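PDB 6IX1: 2S Albumin protein, which is a seed protein of the hemopexin-like fold, probably serving in storage and possibly in ligand binding, though its precise role is not established. Local coordinates for residues A[4-9]-A[17-22]. Numbering follows the deposited sequence.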
ATOM      1  N   ILE A   4      -0.421  10.803  -0.134  1.00  9.40           N
ATOM      2  CA  ILE A   4      -0.247   9.481  -0.774  1.00  9.06           C
ATOM      3  C   ILE A   4      -1.513   8.646  -0.611  1.00  8.69           C
ATOM      4  O   ILE A   4      -1.950   8.446   0.545  1.00  9.98           O
ATOM      5  CB  ILE A   4       1.040   8.799  -0.296  1.00  9.45           C
ATOM      6  CG1 ILE A   4       2.254   9.670  -0.652  1.00  9.78           C
ATOM      7  CG2 ILE A   4       1.185   7.417  -0.858  1.00 10.32           C
ATOM      8  CD1 ILE A   4       3.591   9.239  -0.022  1.00  9.14           C
ATOM      9  N   ASN A   5      -2.085   8.153  -1.682  1.00  7.41           N
ATOM     10  CA  ASN A   5      -3.286   7.343  -1.657  1.00  7.46           C
ATOM     11  C   ASN A   5      -2.994   5.859  -1.685  1.00  7.89           C
ATOM     12  O   ASN A   5      -3.870   5.116  -1.217  1.00  8.13           O
ATOM     13  CB  ASN A   5      -4.223   7.665  -2.826  1.00  8.47           C
ATOM     14  CG  ASN A   5      -4.587   9.100  -2.858  1.00  9.65           C
ATOM     15  OD1 ASN A   5      -4.142   9.896  -3.683  1.00 11.12           O
ATOM     16  ND2 ASN A   5      -5.548   9.430  -2.020  1.00 14.41           N
ATOM     17  N   ALA A   6      -1.872   5.398  -2.152  1.00  8.50           N
ATOM     18  CA  ALA A   6      -1.515   3.995  -2.117  1.00  7.68           C
ATOM     19  C   ALA A   6      -0.027   3.820  -2.305  1.00  6.46           C
ATOM     20  O   ALA A   6       0.605   4.716  -2.929  1.00  7.56           O
ATOM     21  CB  ALA A   6      -2.303   3.228  -3.176  1.00  8.64           C
ATOM     22  N   ALA A   7       0.507   2.693  -1.929  1.00  6.71           N
ATOM     23  CA  ALA A   7       1.908   2.378  -2.220  1.00  6.64           C
ATOM     24  C   ALA A   7       2.101   0.887  -2.346  1.00  6.37           C
ATOM     25  O   ALA A   7       1.311   0.081  -1.766  1.00  6.67           O
ATOM     26  CB  ALA A   7       2.749   2.934  -1.091  1.00  7.47           C
ATOM     27  N   PHE A   8       3.161   0.458  -3.006  1.00  6.53           N
ATOM     28  CA  PHE A   8       3.599  -0.937  -2.896  1.00  6.45           C
ATOM     29  C   PHE A   8       5.091  -1.034  -3.160  1.00  6.62           C
ATOM     30  O   PHE A   8       5.696  -0.164  -3.817  1.00  6.59           O
ATOM     31  CB  PHE A   8       2.764  -1.871  -3.788  1.00  6.82           C
ATOM     32  CG  PHE A   8       2.931  -1.767  -5.282  1.00  6.67           C
ATOM     33  CD1 PHE A   8       4.041  -2.325  -5.919  1.00  7.05           C
ATOM     34  CD2 PHE A   8       1.967  -1.110  -6.003  1.00  8.37           C
ATOM     35  CE1 PHE A   8       4.146  -2.233  -7.294  1.00  7.73           C
ATOM     36  CE2 PHE A   8       2.078  -1.072  -7.398  1.00  7.23           C
ATOM     37  CZ  PHE A   8       3.188  -1.596  -8.027  1.00  8.24           C
ATOM     38  N   ARG A   9       5.665  -2.077  -2.606  1.00  6.41           N
ATOM     39  CA  ARG A   9       7.090  -2.377  -2.675  1.00  6.55           C
ATOM     40  C   ARG A   9       7.404  -3.111  -3.972  1.00  6.91           C
ATOM     41  O   ARG A   9       6.789  -4.141  -4.298  1.00  7.15           O
ATOM     42  CB  ARG A   9       7.444  -3.272  -1.463  1.00  8.18           C
ATOM     43  CG  ARG A   9       8.891  -3.679  -1.427  1.00  7.05           C
ATOM     44  CD  ARG A   9       9.267  -4.627  -0.338  1.00  8.91           C
ATOM     45  NE  ARG A   9       8.538  -5.870  -0.413  1.00 11.07           N
ATOM     46  CZ  ARG A   9       8.617  -6.818   0.542  1.00  9.55           C
ATOM     47  NH1 ARG A   9       9.265  -6.612   1.647  1.00 10.18           N
ATOM     48  NH2 ARG A   9       7.875  -7.924   0.383  1.00 11.49           N
ATOM     49  N   TYR A  17       6.524   2.287  -5.362  1.00  6.28           N
ATOM     50  CA  TYR A  17       5.551   3.020  -6.163  1.00  5.90           C
ATOM     51  C   TYR A  17       4.567   3.741  -5.244  1.00  6.31           C
ATOM     52  O   TYR A  17       4.014   3.110  -4.339  1.00  7.03           O
ATOM     53  CB  TYR A  17       4.778   2.058  -7.069  1.00  6.81           C
ATOM     54  CG  TYR A  17       5.581   1.411  -8.171  1.00  7.72           C
ATOM     55  CD1 TYR A  17       6.264   0.260  -7.911  1.00  8.50           C
ATOM     56  CD2 TYR A  17       5.713   1.957  -9.445  1.00  8.12           C
ATOM     57  CE1 TYR A  17       7.041  -0.378  -8.857  1.00 10.01           C
ATOM     58  CE2 TYR A  17       6.469   1.309 -10.416  1.00 10.48           C
ATOM     59  CZ  TYR A  17       7.179   0.149 -10.108  1.00  9.68           C
ATOM     60  OH  TYR A  17       7.978  -0.518 -11.000  1.00 11.90           O
ATOM     61  N   PHE A  18       4.390   5.022  -5.458  1.00  6.36           N
ATOM     62  CA  PHE A  18       3.429   5.853  -4.739  1.00  6.56           C
ATOM     63  C   PHE A  18       2.384   6.364  -5.705  1.00  6.23           C
ATOM     64  O   PHE A  18       2.760   6.954  -6.715  1.00  7.32           O
ATOM     65  CB  PHE A  18       4.054   7.066  -4.058  1.00  7.36           C
ATOM     66  CG  PHE A  18       5.021   6.796  -2.940  1.00  7.61           C
ATOM     67  CD1 PHE A  18       4.693   5.992  -1.917  1.00  7.01           C
ATOM     68  CD2 PHE A  18       6.247   7.413  -2.870  1.00  7.46           C
ATOM     69  CE1 PHE A  18       5.541   5.780  -0.859  1.00  8.02           C
ATOM     70  CE2 PHE A  18       7.076   7.265  -1.792  1.00  8.32           C
ATOM     71  CZ  PHE A  18       6.725   6.425  -0.775  1.00  8.58           C
ATOM     72  N   PHE A  19       1.114   6.158  -5.340  1.00  7.42           N
ATOM     73  CA  PHE A  19      -0.025   6.655  -6.145  1.00  6.99           C
ATOM     74  C   PHE A  19      -0.687   7.838  -5.460  1.00  7.21           C
ATOM     75  O   PHE A  19      -0.908   7.827  -4.232  1.00  8.43           O
ATOM     76  CB  PHE A  19      -1.046   5.512  -6.360  1.00  8.27           C
ATOM     77  CG  PHE A  19      -0.389   4.386  -7.103  1.00  6.90           C
ATOM     78  CD1 PHE A  19      -0.317   4.386  -8.471  1.00  7.17           C
ATOM     79  CD2 PHE A  19       0.215   3.385  -6.414  1.00  7.77           C
ATOM     80  CE1 PHE A  19       0.384   3.396  -9.142  1.00  7.26           C
ATOM     81  CE2 PHE A  19       0.907   2.392  -7.094  1.00  8.22           C
ATOM     82  CZ  PHE A  19       0.985   2.412  -8.449  1.00  8.30           C
ATOM     83  N   GLU A  20      -0.951   8.878  -6.251  0.50  8.72           N
ATOM     84  CA  GLU A  20      -1.535  10.154  -5.813  0.50  9.51           C
ATOM     85  C   GLU A  20      -2.578  10.506  -6.866  0.50  9.40           C
ATOM     86  O   GLU A  20      -2.234  10.911  -7.978  0.50  9.89           O
ATOM     87  CB  GLU A  20      -0.457  11.205  -5.654  0.50 10.25           C
ATOM     88  CG  GLU A  20       0.729  10.677  -4.887  0.50  9.44           C
ATOM     89  CD  GLU A  20       2.078  11.004  -5.526  0.50  9.36           C
ATOM     90  OE1 GLU A  20       2.532  11.702  -4.937  0.50  8.76           O
ATOM     91  OE2 GLU A  20       2.531  10.547  -6.671  0.50 12.04           O
ATOM     92  N   CYS A  21      -3.832  10.282  -6.515  1.00  9.34           N
ATOM     93  CA  CYS A  21      -4.947  10.482  -7.428  1.00 10.60           C
ATOM     94  C   CYS A  21      -4.692   9.585  -8.637  1.00  8.63           C
ATOM     95  O   CYS A  21      -4.496   8.386  -8.510  1.00 10.95           O
ATOM     96  CB  CYS A  21      -5.214  11.949  -7.744  1.00 12.65           C
ATOM     97  SG  CYS A  21      -5.523  12.824  -6.219  0.50 24.96           S
ATOM     98  N   ASN A  22      -4.763  10.186  -9.803  1.00  8.62           N
ATOM     99  CA  ASN A  22      -4.568   9.492 -11.102  1.00  8.32           C
ATOM    100  C   ASN A  22      -3.117   9.432 -11.550  1.00  7.59           C
ATOM    101  O   ASN A  22      -2.899   9.007 -12.727  1.00  8.86           O
ATOM    102  CB  ASN A  22      -5.436  10.117 -12.201  1.00  9.66           C
ATOM    103  CG  ASN A  22      -5.079  11.573 -12.467  1.00  9.80           C
ATOM    104  OD1 ASN A  22      -4.433  12.220 -11.650  1.00 13.22           O
ATOM    105  ND2 ASN A  22      -5.590  12.135 -13.544  1.00 10.91           N
TER
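Phe8 and Tyr17 pair across an antiparallel beta hairpin, the first two strands of a four-stranded blade in this four-bladed hemopexin-type propeller. Strand 6-9 lies close to the middle of the molecule. Phe19 N gives a nearly straight bond to Ala6 O at 2.9 Å, and Phe8 and Tyr17 exchange two backbone bonds. Phe8 CB leaves the backbone with CG between N and the carbonyl carbon (chi1 70°), which lays the ring against Tyr17 and Phe19. Phe8 CE1 comes 3.3 Å from Tyr17 CD1, and CD1 packs less closely on the same atom. The CD2 and CE2 half meets Phe19, on the same side of the ring plane, with CE2 3.7 Å from Phe19 CE2. The tip, CZ, lies beside Tyr17 CD1 and CG. Tyr17 CB sits over the ring face, a CH-pi contact. The Phe8 and Tyr17 planes are 28° apart and the rings are offset, with little face-to-face overlap. Tyr86 and strand 64-67 of the next blade also touch Phe8. An alanine here would probably open a gap beneath Tyr17 and Phe19 and leave both rings freer to turn.

The other face of the hairpin carries Ala7 and Phe18. There Ile4 CD1 rests over the centre of the Phe18 ring, 3.9 Å from its centroid, while Ala7 CB lies at the ring edge. Trp216 meets Phe18 edge-to-face. Asn5 and Ala6 both face Phe19 in a classic beta bulge. Phe19 O accepts from Asn5 N at 2.8 Å and, weakly, from Ala6 N. The Asn5 side chain reaches on along the partner strand: OD1 takes the backbone N-H of Cys21, with N 2.9 Å away and tilted 30° from the amide carbonyl plane.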